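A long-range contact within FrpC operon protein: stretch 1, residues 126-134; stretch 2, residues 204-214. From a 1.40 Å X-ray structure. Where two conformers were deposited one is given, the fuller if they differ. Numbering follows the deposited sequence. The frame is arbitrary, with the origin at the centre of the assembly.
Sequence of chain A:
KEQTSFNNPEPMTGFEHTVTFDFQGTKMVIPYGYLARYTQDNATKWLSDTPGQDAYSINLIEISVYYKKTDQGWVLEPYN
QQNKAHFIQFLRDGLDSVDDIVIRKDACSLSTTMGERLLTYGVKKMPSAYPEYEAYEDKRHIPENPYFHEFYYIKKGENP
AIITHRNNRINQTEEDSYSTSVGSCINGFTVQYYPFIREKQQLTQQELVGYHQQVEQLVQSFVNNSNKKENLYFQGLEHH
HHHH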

HETATM    1  N   MSE A 126      10.209 -21.680   3.437  1.00 14.40           N
HETATM    2  CA  MSE A 126       9.041 -22.485   3.809  0.50 15.02           C
HETATM    3  C   MSE A 126       8.078 -22.570   2.639  1.00 15.27           C
HETATM    4  O   MSE A 126       8.158 -21.775   1.712  1.00 14.90           O
HETATM    5  CB  MSE A 126       8.320 -21.861   5.002  0.50 17.43           C
HETATM    6  CG  MSE A 126       9.191 -21.821   6.246  0.50 16.09           C
HETATM    7 SE   MSE A 126       9.657 -23.597   6.807  0.50 26.51          SE
HETATM    8  CE  MSE A 126       8.016 -24.143   7.664  0.50 23.73           C
ATOM      9  N   PRO A 127       7.127 -23.522   2.693  1.00 14.21           N
ATOM     10  CA  PRO A 127       6.201 -23.632   1.579  1.00 15.23           C
ATOM     11  C   PRO A 127       5.372 -22.358   1.339  1.00 16.01           C
ATOM     12  O   PRO A 127       4.973 -21.691   2.307  1.00 15.60           O
ATOM     13  CB  PRO A 127       5.312 -24.800   1.999  1.00 17.20           C
ATOM     14  CG  PRO A 127       6.082 -25.569   2.901  1.00 18.12           C
ATOM     15  CD  PRO A 127       6.948 -24.625   3.648  1.00 16.75           C
ATOM     16  N   SER A 128       5.081 -22.069   0.066  1.00 15.23           N
ATOM     17  CA  SER A 128       4.295 -20.902  -0.311  1.00 13.62           C
ATOM     18  C   SER A 128       2.974 -21.310  -0.914  1.00 14.61           C
ATOM     19  O   SER A 128       2.904 -22.247  -1.730  1.00 15.08           O
ATOM     20  CB  SER A 128       5.064 -20.067  -1.321  1.00 14.94           C
ATOM     21  OG  SER A 128       4.256 -18.994  -1.777  1.00 14.33           O
ATOM     22  N   ALA A 129       1.915 -20.582  -0.568  1.00 16.68           N
ATOM     23  CA  ALA A 129       0.600 -20.813  -1.121  1.00 16.57           C
ATOM     24  C   ALA A 129       0.482 -20.388  -2.592  1.00 18.27           C
ATOM     25  O   ALA A 129      -0.494 -20.727  -3.243  1.00 19.62           O
ATOM     26  CB  ALA A 129      -0.459 -20.076  -0.292  1.00 17.98           C
ATOM     27  N   TYR A 130       1.442 -19.619  -3.096  1.00 17.05           N
ATOM     28  CA  TYR A 130       1.461 -19.078  -4.461  1.00 17.65           C
ATOM     29  C   TYR A 130       2.836 -19.438  -5.019  1.00 18.60           C
ATOM     30  O   TYR A 130       3.845 -19.054  -4.426  1.00 17.99           O
ATOM     31  CB  TYR A 130       1.321 -17.547  -4.455  1.00 18.51           C
ATOM     32  CG  TYR A 130       0.063 -17.049  -3.825  1.00 17.54           C
ATOM     33  CD1 TYR A 130      -1.050 -16.739  -4.603  1.00 21.05           C
ATOM     34  CD2 TYR A 130      -0.013 -16.833  -2.468  1.00 15.97           C
ATOM     35  CE1 TYR A 130      -2.197 -16.245  -4.010  1.00 21.33           C
ATOM     36  CE2 TYR A 130      -1.128 -16.413  -1.883  1.00 16.21           C
ATOM     37  CZ  TYR A 130      -2.242 -16.095  -2.644  1.00 19.33           C
ATOM     38  OH  TYR A 130      -3.382 -15.628  -2.035  1.00 23.79           O
ATOM     39  N   PRO A 131       2.931 -20.211  -6.102  1.00 19.05           N
ATOM     40  CA  PRO A 131       4.256 -20.682  -6.507  1.00 20.21           C
ATOM     41  C   PRO A 131       5.226 -19.571  -6.931  1.00 18.04           C
ATOM     42  O   PRO A 131       6.422 -19.717  -6.737  1.00 20.56           O
ATOM     43  CB  PRO A 131       3.955 -21.648  -7.659  1.00 21.49           C
ATOM     44  CG  PRO A 131       2.613 -21.280  -8.137  1.00 18.45           C
ATOM     45  CD  PRO A 131       1.857 -20.749  -6.969  1.00 18.29           C
ATOM     46  N   GLU A 132       4.683 -18.475  -7.464  1.00 19.21           N
ATOM     47  CA  GLU A 132       5.475 -17.286  -7.814  1.00 18.57           C
ATOM     48  C   GLU A 132       6.004 -16.462  -6.640  1.00 18.71           C
ATOM     49  O   GLU A 132       6.806 -15.568  -6.852  1.00 20.77           O
ATOM     50  CB  GLU A 132       4.667 -16.392  -8.768  1.00 20.68           C
ATOM     51  CG  GLU A 132       3.528 -15.524  -8.175  1.00 21.71           C
ATOM     52  CD  GLU A 132       2.192 -16.243  -7.898  1.00 26.55           C
ATOM     53  OE1 GLU A 132       2.103 -17.487  -7.990  1.00 22.95           O
ATOM     54  OE2 GLU A 132       1.214 -15.532  -7.549  1.00 27.28           O
ATOM     55  N   TYR A 133       5.540 -16.745  -5.427  1.00 17.78           N
ATOM     56  CA  TYR A 133       6.140 -16.192  -4.248  1.00 15.39           C
ATOM     57  C   TYR A 133       6.975 -17.227  -3.547  1.00 17.09           C
ATOM     58  O   TYR A 133       6.532 -18.365  -3.355  1.00 17.33           O
ATOM     59  CB  TYR A 133       5.086 -15.697  -3.249  1.00 15.69           C
ATOM     60  CG  TYR A 133       4.473 -14.355  -3.559  1.00 14.21           C
ATOM     61  CD1 TYR A 133       4.933 -13.201  -2.946  1.00 16.39           C
ATOM     62  CD2 TYR A 133       3.419 -14.230  -4.457  1.00 15.66           C
ATOM     63  CE1 TYR A 133       4.385 -11.985  -3.224  1.00 17.19           C
ATOM     64  CE2 TYR A 133       2.872 -13.005  -4.744  1.00 16.11           C
ATOM     65  CZ  TYR A 133       3.363 -11.878  -4.121  1.00 15.95           C
ATOM     66  OH  TYR A 133       2.796 -10.630  -4.401  1.00 18.52           O
ATOM     67  N   GLU A 134       8.177 -16.845  -3.157  1.00 14.89           N
ATOM     68  CA  GLU A 134       8.988 -17.632  -2.230  0.50 13.68           C
ATOM     69  C   GLU A 134       8.654 -17.159  -0.834  1.00 13.86           C
ATOM     70  O   GLU A 134       8.568 -15.931  -0.600  1.00 16.47           O
ATOM     71  CB  GLU A 134      10.487 -17.426  -2.502  0.50 15.09           C
ATOM     72  CG  GLU A 134      10.973 -18.171  -3.754  0.50 20.17           C
ATOM     73  CD  GLU A 134      12.453 -17.962  -4.043  0.50 25.57           C
ATOM     74  OE1 GLU A 134      13.138 -17.323  -3.223  0.50 26.93           O
ATOM     75  OE2 GLU A 134      12.937 -18.431  -5.095  0.50 28.60           O
ATOM     76  N   THR A 204      -2.375 -14.030   7.235  1.00 18.04           N
ATOM     77  CA  THR A 204      -1.937 -15.143   6.430  1.00 17.17           C
ATOM     78  C   THR A 204      -1.299 -14.660   5.149  1.00 15.95           C
ATOM     79  O   THR A 204      -1.477 -13.505   4.734  1.00 14.79           O
ATOM     80  CB  THR A 204      -3.097 -16.066   6.040  1.00 19.21           C
ATOM     81  OG1 THR A 204      -3.961 -15.374   5.131  1.00 21.61           O
ATOM     82  CG2 THR A 204      -3.917 -16.518   7.262  1.00 20.36           C
ATOM     83  N   GLN A 205      -0.569 -15.538   4.481  1.00 17.31           N
ATOM     84  CA  GLN A 205      -0.012 -15.229   3.193  1.00 15.06           C
ATOM     85  C   GLN A 205      -1.109 -14.840   2.205  1.00 16.55           C
ATOM     86  O   GLN A 205      -0.910 -13.956   1.362  1.00 15.02           O
ATOM     87  CB  GLN A 205       0.818 -16.377   2.637  1.00 17.51           C
ATOM     88  CG  GLN A 205       1.538 -16.008   1.364  1.00 17.51           C
ATOM     89  CD  GLN A 205       2.377 -17.129   0.767  1.00 17.24           C
ATOM     90  OE1 GLN A 205       2.314 -18.283   1.202  1.00 18.06           O
ATOM     91  NE2 GLN A 205       3.122 -16.813  -0.293  1.00 17.00           N
ATOM     92  N   GLN A 206      -2.256 -15.506   2.308  1.00 15.57           N
ATOM     93  CA  GLN A 206      -3.358 -15.227   1.404  1.00 16.74           C
ATOM     94  C   GLN A 206      -3.882 -13.809   1.597  1.00 16.03           C
ATOM     95  O   GLN A 206      -4.197 -13.113   0.624  1.00 16.84           O
ATOM     96  CB  GLN A 206      -4.477 -16.259   1.543  1.00 20.64           C
ATOM     97  CG  GLN A 206      -4.099 -17.679   1.093  1.00 23.54           C
ATOM     98  CD  GLN A 206      -3.478 -18.551   2.183  1.00 23.01           C
ATOM     99  OE1 GLN A 206      -3.064 -18.078   3.250  1.00 25.93           O
ATOM    100  NE2 GLN A 206      -3.405 -19.843   1.904  1.00 27.44           N
ATOM    101  N   GLU A 207      -3.998 -13.366   2.850  1.00 16.32           N
ATOM    102  CA  GLU A 207      -4.414 -11.984   3.128  1.00 16.22           C
ATOM    103  C   GLU A 207      -3.405 -10.980   2.588  1.00 13.85           C
ATOM    104  O   GLU A 207      -3.784  -9.997   1.960  1.00 14.59           O
ATOM    105  CB  GLU A 207      -4.582 -11.763   4.625  1.00 15.96           C
ATOM    106  CG  GLU A 207      -5.802 -12.474   5.199  1.00 18.88           C
ATOM    107  CD  GLU A 207      -5.886 -12.354   6.704  1.00 20.62           C
ATOM    108  OE1 GLU A 207      -5.029 -12.954   7.409  1.00 20.75           O
ATOM    109  OE2 GLU A 207      -6.852 -11.720   7.201  1.00 21.25           O
ATOM    110  N   LEU A 208      -2.124 -11.250   2.801  1.00 12.63           N
ATOM    111  CA  LEU A 208      -1.062 -10.318   2.403  1.00 11.54           C
ATOM    112  C   LEU A 208      -0.863 -10.257   0.885  1.00 12.58           C
ATOM    113  O   LEU A 208      -0.848  -9.184   0.294  1.00 12.53           O
ATOM    114  CB  LEU A 208       0.232 -10.699   3.122  1.00 13.87           C
ATOM    115  CG  LEU A 208       0.216 -10.635   4.640  1.00 13.42           C
ATOM    116  CD1 LEU A 208       1.422 -11.361   5.262  1.00 18.34           C
ATOM    117  CD2 LEU A 208       0.232  -9.180   5.051  1.00 16.24           C
ATOM    118  N   VAL A 209      -0.732 -11.423   0.241  1.00 12.71           N
ATOM    119  CA  VAL A 209      -0.657 -11.473  -1.226  1.00 12.72           C
ATOM    120  C   VAL A 209      -1.924 -10.941  -1.866  1.00 13.46           C
ATOM    121  O   VAL A 209      -1.864 -10.207  -2.863  1.00 14.46           O
ATOM    122  CB  VAL A 209      -0.303 -12.910  -1.748  1.00 12.52           C
ATOM    123  CG1 VAL A 209      -0.408 -12.965  -3.276  1.00 14.80           C
ATOM    124  CG2 VAL A 209       1.114 -13.259  -1.325  1.00 14.92           C
ATOM    125  N   GLY A 210      -3.087 -11.255  -1.307  1.00 13.66           N
ATOM    126  CA  GLY A 210      -4.335 -10.737  -1.838  1.00 14.35           C
ATOM    127  C   GLY A 210      -4.342  -9.224  -1.887  1.00 13.82           C
ATOM    128  O   GLY A 210      -4.790  -8.627  -2.870  1.00 14.72           O
ATOM    129  N   TYR A 211      -3.891  -8.600  -0.814  1.00 12.90           N
ATOM    130  CA  TYR A 211      -3.827  -7.132  -0.756  1.00 11.37           C
ATOM    131  C   TYR A 211      -2.915  -6.648  -1.868  1.00 11.81           C
ATOM    132  O   TYR A 211      -3.292  -5.714  -2.610  1.00 11.83           O
ATOM    133  CB  TYR A 211      -3.354  -6.718   0.643  1.00 12.25           C
ATOM    134  CG  TYR A 211      -3.450  -5.228   0.958  1.00 10.10           C
ATOM    135  CD1 TYR A 211      -4.241  -4.779   1.982  1.00 11.98           C
ATOM    136  CD2 TYR A 211      -2.726  -4.295   0.221  1.00 11.40           C
ATOM    137  CE1 TYR A 211      -4.319  -3.430   2.293  1.00 12.55           C
ATOM    138  CE2 TYR A 211      -2.813  -2.955   0.515  1.00 10.91           C
ATOM    139  CZ  TYR A 211      -3.613  -2.512   1.548  1.00 12.02           C
ATOM    140  OH  TYR A 211      -3.648  -1.134   1.782  1.00 12.75           O
ATOM    141  N   HIS A 212      -1.734  -7.234  -1.985  1.00 10.64           N
ATOM    142  CA  HIS A 212      -0.812  -6.764  -2.998  1.00 11.27           C
ATOM    143  C   HIS A 212      -1.332  -6.950  -4.405  1.00 13.74           C
ATOM    144  O   HIS A 212      -1.143  -6.068  -5.245  1.00 12.63           O
ATOM    145  CB  HIS A 212       0.580  -7.367  -2.846  1.00 11.06           C
ATOM    146  CG  HIS A 212       1.553  -6.699  -3.733  1.00 10.42           C
ATOM    147  ND1 HIS A 212       1.798  -5.338  -3.640  1.00 11.62           N
ATOM    148  CD2 HIS A 212       2.290  -7.150  -4.769  1.00 11.50           C
ATOM    149  CE1 HIS A 212       2.618  -4.987  -4.604  1.00 11.75           C
ATOM    150  NE2 HIS A 212       2.950  -6.070  -5.298  1.00 11.39           N
ATOM    151  N   GLN A 213      -2.034  -8.049  -4.667  1.00 12.12           N
ATOM    152  CA  GLN A 213      -2.627  -8.246  -5.977  1.00 11.70           C
ATOM    153  C   GLN A 213      -3.624  -7.129  -6.274  1.00 12.65           C
ATOM    154  O   GLN A 213      -3.723  -6.652  -7.411  1.00 14.38           O
ATOM    155  CB  GLN A 213      -3.311  -9.623  -6.064  1.00 14.01           C
ATOM    156  CG  GLN A 213      -2.341 -10.767  -6.081  1.00 16.25           C
ATOM    157  CD  GLN A 213      -3.000 -12.141  -5.944  1.00 19.31           C
ATOM    158  OE1 GLN A 213      -4.084 -12.279  -5.389  1.00 22.18           O
ATOM    159  NE2 GLN A 213      -2.309 -13.154  -6.398  1.00 21.88           N
ATOM    160  N   GLN A 214      -4.393  -6.709  -5.268  1.00 13.00           N
ATOM    161  CA  GLN A 214      -5.318  -5.600  -5.448  1.00 14.27           C
ATOM    162  C   GLN A 214      -4.577  -4.289  -5.741  1.00 12.74           C
ATOM    163  O   GLN A 214      -4.990  -3.529  -6.583  1.00 13.07           O
ATOM    164  CB  GLN A 214      -6.232  -5.463  -4.234  1.00 14.78           C
ATOM    165  CG  GLN A 214      -7.166  -6.677  -4.081  1.00 16.94           C
ATOM    166  CD  GLN A 214      -7.764  -6.751  -2.701  1.00 21.26           C
ATOM    167  OE1 GLN A 214      -7.946  -5.730  -2.041  1.00 29.13           O
ATOM    168  NE2 GLN A 214      -8.060  -7.955  -2.244  1.00 25.90           N
TER
HETATM  169  O   HOH W   1       3.494 -19.558   3.321  1.00 26.71           O
HETATM  170  O   HOH W   2      -5.026 -14.332  -3.846  1.00 25.04           O
HETATM  171  O   HOH W   3       0.438 -12.899  -7.699  1.00 27.05           O

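How does the start of stretch 1 engage the helix? Pro 127 does so through water 1, which donates to Pro 127 O (2.8 Å) and to Gln 205 OE1 (2.7 Å). Gln 205 NE2 donates to Ser 128 OG at 2.9 Å, and Ala 129 N donates to Gln 205 OE1 at 2.9 Å, both nearly linear. One extended glutamine side chain, with chi1 and chi2 both t, thus uses both ends of its amide on adjacent residues of the loop.

What does Tyr 130 find on the helix? Its side chain reaches across the helix, with Tyr 130 OH 3.5 Å from Gln 206 CA, near the plane of the ring. Val 209 covers one face: its CG1 stands 3.7 Å from the centroid of the Tyr 130 ring, only 10° off the normal, a CH-pi contact. Water 2 extends the reach of the hydroxyl, lying 2.8 Å from Tyr 130 OH and donating to Gln 213 OE1 at 2.7 Å.

How does the chain get from Tyr 130 to Tyr 133? A type I turn joins them, closed by the bond from Tyr 133 N to Tyr 130 O (3.0 Å). Within it, Pro 131 points away from the helix, while the Glu 132 side chain bends closer at its end. Water 3 donates to Glu 132 OE2 (2.7 Å) and accepts from Gln 213 NE2 (3.1 Å).

Why does Val 209 matter to both tyrosines? The turn brings both side chains toward the helix, and the two methyls of Val 209 each meet a ring. Val 209 CG2 sits 3.8 Å from the centroid of the Tyr 133 ring, 8° off its normal, matching CG1 over Tyr 130. Farther along the helix, Tyr 133 OH approaches the edge of the His 212 ring, 3.5 Å from His 212 CD2.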